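Local structure of putative N-acetylmuramoyl-L-alanine amidase,autolysin cwp6 (Peptoclostridium difficile, 5J72) at residues A[170-184]-A[374-386]. The protein is probably a zinc-dependent N-acetylmuramoyl-L-alanine amidase that cleaves peptidoglycan and carries three CWB2 modules for anchoring to the cell wall. Numbering follows the deposited sequence.
Sequences GITATPLASTYDAPI and IVDSITAGPLAAK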
loop_
_atom_site.group_PDB
_atom_site.type_symbol
_atom_site.label_atom_id
_atom_site.label_comp_id
_atom_site.label_asym_id
_atom_site.label_seq_id
_atom_site.Cartn_x
_atom_site.Cartn_y
_atom_site.Cartn_z
ATOM N N GLY A 170 -1.141 0.829 -18.156
ATOM C CA GLY A 170 -2.387 1.286 -17.562
ATOM C C GLY A 170 -2.205 1.822 -16.159
ATOM O O GLY A 170 -3.158 1.959 -15.418
ATOM N N ILE A 171 -0.947 2.157 -15.770
ATOM C CA ILE A 171 -0.712 2.615 -14.435
ATOM C C ILE A 171 -1.344 3.981 -14.152
ATOM O O ILE A 171 -1.362 4.367 -12.990
ATOM C CB ILE A 171 0.881 2.911 -14.066
ATOM C CG1 ILE A 171 1.413 3.985 -15.096
ATOM C CG2 ILE A 171 1.662 1.575 -14.101
ATOM C CD1 ILE A 171 2.943 3.987 -15.371
ATOM N N THR A 172 -1.790 4.750 -15.137
ATOM C CA THR A 172 -2.435 6.030 -14.778
ATOM C C THR A 172 -3.969 5.899 -15.070
ATOM O O THR A 172 -4.705 6.893 -14.962
ATOM C CB THR A 172 -1.855 7.194 -15.618
ATOM O OG1 THR A 172 -1.955 6.826 -16.983
ATOM C CG2 THR A 172 -0.358 7.461 -15.219
ATOM N N ALA A 173 -4.424 4.694 -15.398
ATOM C CA ALA A 173 -5.852 4.421 -15.705
ATOM C C ALA A 173 -6.732 4.441 -14.478
ATOM O O ALA A 173 -7.896 4.739 -14.641
ATOM C CB ALA A 173 -5.987 3.058 -16.348
ATOM N N THR A 174 -6.212 4.179 -13.222
ATOM C CA THR A 174 -7.137 4.131 -12.075
ATOM C C THR A 174 -7.904 5.369 -11.831
ATOM O O THR A 174 -9.098 5.268 -11.584
ATOM C CB THR A 174 -6.397 3.634 -10.761
ATOM O OG1 THR A 174 -6.106 2.259 -10.986
ATOM C CG2 THR A 174 -7.237 3.781 -9.541
ATOM N N PRO A 175 -7.315 6.592 -11.872
ATOM C CA PRO A 175 -8.124 7.792 -11.619
ATOM C C PRO A 175 -9.262 8.006 -12.654
ATOM O O PRO A 175 -10.297 8.581 -12.346
ATOM C CB PRO A 175 -7.074 8.934 -11.630
ATOM C CG PRO A 175 -5.817 8.248 -11.214
ATOM C CD PRO A 175 -5.872 6.909 -11.927
ATOM N N LEU A 176 -9.019 7.556 -13.891
ATOM C CA LEU A 176 -10.083 7.688 -14.910
ATOM C C LEU A 176 -11.157 6.615 -14.667
ATOM O O LEU A 176 -12.341 6.914 -14.744
ATOM C CB LEU A 176 -9.468 7.471 -16.280
ATOM C CG LEU A 176 -10.529 7.591 -17.449
ATOM C CD1 LEU A 176 -11.217 8.985 -17.386
ATOM C CD2 LEU A 176 -9.779 7.486 -18.791
ATOM N N ALA A 177 -10.743 5.335 -14.436
ATOM C CA ALA A 177 -11.744 4.321 -14.106
ATOM C C ALA A 177 -12.567 4.762 -12.905
ATOM O O ALA A 177 -13.782 4.528 -12.894
ATOM C CB ALA A 177 -11.066 2.974 -13.792
ATOM N N SER A 178 -11.940 5.425 -11.923
ATOM C CA SER A 178 -12.665 5.885 -10.745
ATOM C C SER A 178 -13.604 7.023 -11.102
ATOM O O SER A 178 -14.710 7.116 -10.546
ATOM C CB SER A 178 -11.706 6.376 -9.654
ATOM O OG SER A 178 -10.669 5.409 -9.460
ATOM N N THR A 179 -13.185 7.906 -12.029
ATOM C CA THR A 179 -14.070 8.984 -12.437
ATOM C C THR A 179 -15.318 8.403 -13.145
ATOM O O THR A 179 -16.424 8.929 -12.965
ATOM C CB THR A 179 -13.305 9.914 -13.429
ATOM O OG1 THR A 179 -12.246 10.542 -12.662
ATOM C CG2 THR A 179 -14.210 10.989 -14.011
ATOM N N TYR A 180 -15.127 7.333 -13.937
ATOM C CA TYR A 180 -16.265 6.661 -14.577
ATOM C C TYR A 180 -17.017 5.722 -13.596
ATOM O O TYR A 180 -18.125 5.274 -13.913
ATOM C CB TYR A 180 -15.773 5.699 -15.653
ATOM C CG TYR A 180 -15.068 6.284 -16.859
ATOM C CD1 TYR A 180 -15.408 7.537 -17.354
ATOM C CD2 TYR A 180 -14.099 5.561 -17.528
ATOM C CE1 TYR A 180 -14.791 8.053 -18.496
ATOM C CE2 TYR A 180 -13.482 6.060 -18.677
ATOM C CZ TYR A 180 -13.839 7.300 -19.148
ATOM O OH TYR A 180 -13.221 7.710 -20.291
ATOM N N ASP A 181 -16.391 5.385 -12.477
ATOM C CA ASP A 181 -16.902 4.381 -11.504
ATOM C C ASP A 181 -17.034 3.072 -12.313
ATOM O O ASP A 181 -18.094 2.481 -12.453
ATOM C CB ASP A 181 -18.237 4.831 -10.855
ATOM C CG ASP A 181 -18.704 3.885 -9.731
ATOM O OD1 ASP A 181 -17.865 3.049 -9.244
ATOM O OD2 ASP A 181 -19.891 3.971 -9.349
ATOM N N ALA A 182 -15.900 2.639 -12.865
ATOM C CA ALA A 182 -15.830 1.469 -13.719
ATOM C C ALA A 182 -14.683 0.553 -13.337
ATOM O O ALA A 182 -13.685 1.021 -12.814
ATOM C CB ALA A 182 -15.547 1.938 -15.148
ATOM N N PRO A 183 -14.824 -0.737 -13.591
ATOM C CA PRO A 183 -13.733 -1.636 -13.303
ATOM C C PRO A 183 -12.735 -1.646 -14.508
ATOM O O PRO A 183 -13.089 -1.215 -15.635
ATOM C CB PRO A 183 -14.408 -3.009 -13.216
ATOM C CG PRO A 183 -15.548 -2.903 -14.242
ATOM C CD PRO A 183 -16.049 -1.437 -14.063
ATOM N N ILE A 184 -11.544 -2.157 -14.266
ATOM C CA ILE A 184 -10.577 -2.320 -15.322
ATOM C C ILE A 184 -10.520 -3.849 -15.571
ATOM O O ILE A 184 -10.304 -4.641 -14.636
ATOM C CB ILE A 184 -9.198 -1.825 -14.876
ATOM C CG1 ILE A 184 -9.208 -0.284 -14.810
ATOM C CG2 ILE A 184 -8.117 -2.455 -15.826
ATOM C CD1 ILE A 184 -7.954 0.381 -14.119
ATOM N N ILE A 374 2.826 -5.730 -11.413
ATOM C CA ILE A 374 2.177 -4.427 -11.380
ATOM C C ILE A 374 0.633 -4.571 -11.593
ATOM O O ILE A 374 -0.132 -3.822 -11.020
ATOM C CB ILE A 374 2.727 -3.583 -12.574
ATOM C CG1 ILE A 374 4.249 -3.275 -12.362
ATOM C CG2 ILE A 374 1.921 -2.298 -12.726
ATOM C CD1 ILE A 374 4.473 -2.404 -11.164
ATOM N N VAL A 375 0.230 -5.550 -12.429
ATOM C CA VAL A 375 -1.165 -5.592 -12.885
ATOM C C VAL A 375 -2.195 -5.791 -11.775
ATOM O O VAL A 375 -3.252 -5.199 -11.899
ATOM C CB VAL A 375 -1.293 -6.696 -13.954
ATOM C CG1 VAL A 375 -1.041 -8.082 -13.318
ATOM C CG2 VAL A 375 -2.684 -6.640 -14.614
ATOM N N ASP A 376 -1.905 -6.567 -10.714
ATOM C CA ASP A 376 -2.954 -6.788 -9.706
ATOM C C ASP A 376 -3.269 -5.479 -8.997
ATOM O O ASP A 376 -4.410 -5.284 -8.573
ATOM C CB ASP A 376 -2.521 -7.853 -8.690
ATOM C CG ASP A 376 -2.707 -9.292 -9.212
ATOM O OD1 ASP A 376 -3.280 -9.467 -10.334
ATOM O OD2 ASP A 376 -2.274 -10.236 -8.523
ATOM N N SER A 377 -2.253 -4.598 -8.806
ATOM C CA SER A 377 -2.539 -3.322 -8.115
ATOM C C SER A 377 -3.314 -2.417 -9.072
ATOM O O SER A 377 -4.112 -1.595 -8.644
ATOM C CB SER A 377 -1.244 -2.633 -7.694
ATOM O OG SER A 377 -0.685 -3.391 -6.630
ATOM N N ILE A 378 -3.051 -2.544 -10.383
ATOM C CA ILE A 378 -3.804 -1.717 -11.349
ATOM C C ILE A 378 -5.291 -2.141 -11.343
ATOM O O ILE A 378 -6.155 -1.293 -11.241
ATOM C CB ILE A 378 -3.242 -1.945 -12.793
ATOM C CG1 ILE A 378 -1.886 -1.266 -12.934
ATOM C CG2 ILE A 378 -4.167 -1.291 -13.823
ATOM C CD1 ILE A 378 -1.246 -1.662 -14.255
ATOM N N THR A 379 -5.564 -3.458 -11.408
ATOM C CA THR A 379 -6.990 -3.832 -11.445
ATOM C C THR A 379 -7.654 -3.609 -10.076
ATOM O O THR A 379 -8.844 -3.373 -10.015
ATOM C CB THR A 379 -7.157 -5.260 -11.930
ATOM O OG1 THR A 379 -6.382 -6.123 -11.055
ATOM C CG2 THR A 379 -6.696 -5.396 -13.385
ATOM N N ALA A 380 -6.895 -3.664 -8.970
ATOM C CA ALA A 380 -7.513 -3.402 -7.662
ATOM C C ALA A 380 -7.768 -1.928 -7.489
ATOM O O ALA A 380 -8.595 -1.532 -6.681
ATOM C CB ALA A 380 -6.555 -3.901 -6.553
ATOM N N GLY A 381 -7.047 -1.090 -8.250
ATOM C CA GLY A 381 -7.157 0.360 -8.036
ATOM C C GLY A 381 -8.550 0.942 -8.040
ATOM O O GLY A 381 -8.900 1.720 -7.132
ATOM N N PRO A 382 -9.391 0.640 -9.058
ATOM C CA PRO A 382 -10.778 1.203 -9.113
ATOM C C PRO A 382 -11.619 0.824 -7.863
ATOM O O PRO A 382 -12.453 1.562 -7.399
ATOM C CB PRO A 382 -11.317 0.624 -10.459
ATOM C CG PRO A 382 -10.091 0.493 -11.275
ATOM C CD PRO A 382 -9.072 -0.097 -10.297
ATOM N N LEU A 383 -11.371 -0.390 -7.385
ATOM C CA LEU A 383 -12.113 -0.863 -6.188
ATOM C C LEU A 383 -11.600 -0.205 -4.951
ATOM O O LEU A 383 -12.385 0.262 -4.107
ATOM C CB LEU A 383 -11.977 -2.422 -6.081
ATOM C CG LEU A 383 -12.709 -2.974 -4.787
ATOM C CD1 LEU A 383 -14.232 -2.763 -4.896
ATOM C CD2 LEU A 383 -12.402 -4.508 -4.683
ATOM N N ALA A 384 -10.250 -0.082 -4.828
ATOM C CA ALA A 384 -9.679 0.633 -3.674
ATOM C C ALA A 384 -10.223 2.098 -3.680
ATOM O O ALA A 384 -10.602 2.688 -2.669
ATOM C CB ALA A 384 -8.128 0.640 -3.829
ATOM N N ALA A 385 -10.278 2.701 -4.885
ATOM C CA ALA A 385 -10.775 4.091 -4.946
ATOM C C ALA A 385 -12.291 4.165 -4.510
ATOM O O ALA A 385 -12.670 5.061 -3.787
ATOM C CB ALA A 385 -10.692 4.571 -6.381
ATOM N N LYS A 386 -13.101 3.240 -4.983
ATOM C CA LYS A 386 -14.557 3.176 -4.628
ATOM C C LYS A 386 -14.701 3.024 -3.064
ATOM O O LYS A 386 -15.498 3.695 -2.423
ATOM C CB LYS A 386 -15.159 1.921 -5.319
ATOM C CG LYS A 386 -16.693 1.766 -5.024
ATOM C CD LYS A 386 -17.225 0.535 -5.812
ATOM C CE LYS A 386 -18.681 0.238 -5.399
ATOM N NZ LYS A 386 -19.651 1.274 -5.893
HETATM O O HOH W 1 -4.102 1.062 -9.564
HETATM O O HOH W 2 -19.823 0.713 -8.743
HETATM O O HOH W 3 -11.191 -2.864 -11.451
#
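Pro382 of helix 375-386 packs its ring against Ala177 and Ile184, joining two of the three cell wall-anchoring CWB2 modules through a helix pair crossing at -38°, with the axes 8.6 Å apart at their closest. The tight part centres on the proline ring: its CG lies 3.6 Å from Ile184 CD1 and 3.7 Å from Ala177 CB, and the Ile184 side chain runs across it at about a right angle. Pro382 has no N-H, Leu383 N makes no bond to the turn before, and the helix is kinked here. At Gly381, which has no side chain, the Thr174 methyl comes against the backbone: with OG1 anti to the carbonyl carbon (chi1 -69°), CG2 is turned to within 3.5 Å of Gly381 C. One turn earlier Ile378 projects its branches at Gly170 and Ile171, with CG2 3.8 Å from Gly170 O. No direct hydrogen bond links the segments; waters bridge instead, one between Thr174 OG1 and Ser377 O, another accepting from Ile184 N and donating to Thr379 O.

The other end is looser. Helix 174-180 stops in a Schellman motif, Asp181 being the C-prime residue at positive phi, with bonds from Ala182 N to Ala177 O and, weakly, from Asp181 N to Ser178 O. A bound calcium ion lies near this partly exposed aspartate, which faces Lys386. Asp181 OD1 and Lys386 NZ are 4.2 Å apart, beyond a salt bridge; NZ has a second partner in Leu7 O. A single water spans the gap, donating to Asp181 OD1 at 3.1 Å and accepting from Lys386 NZ at 2.9 Å.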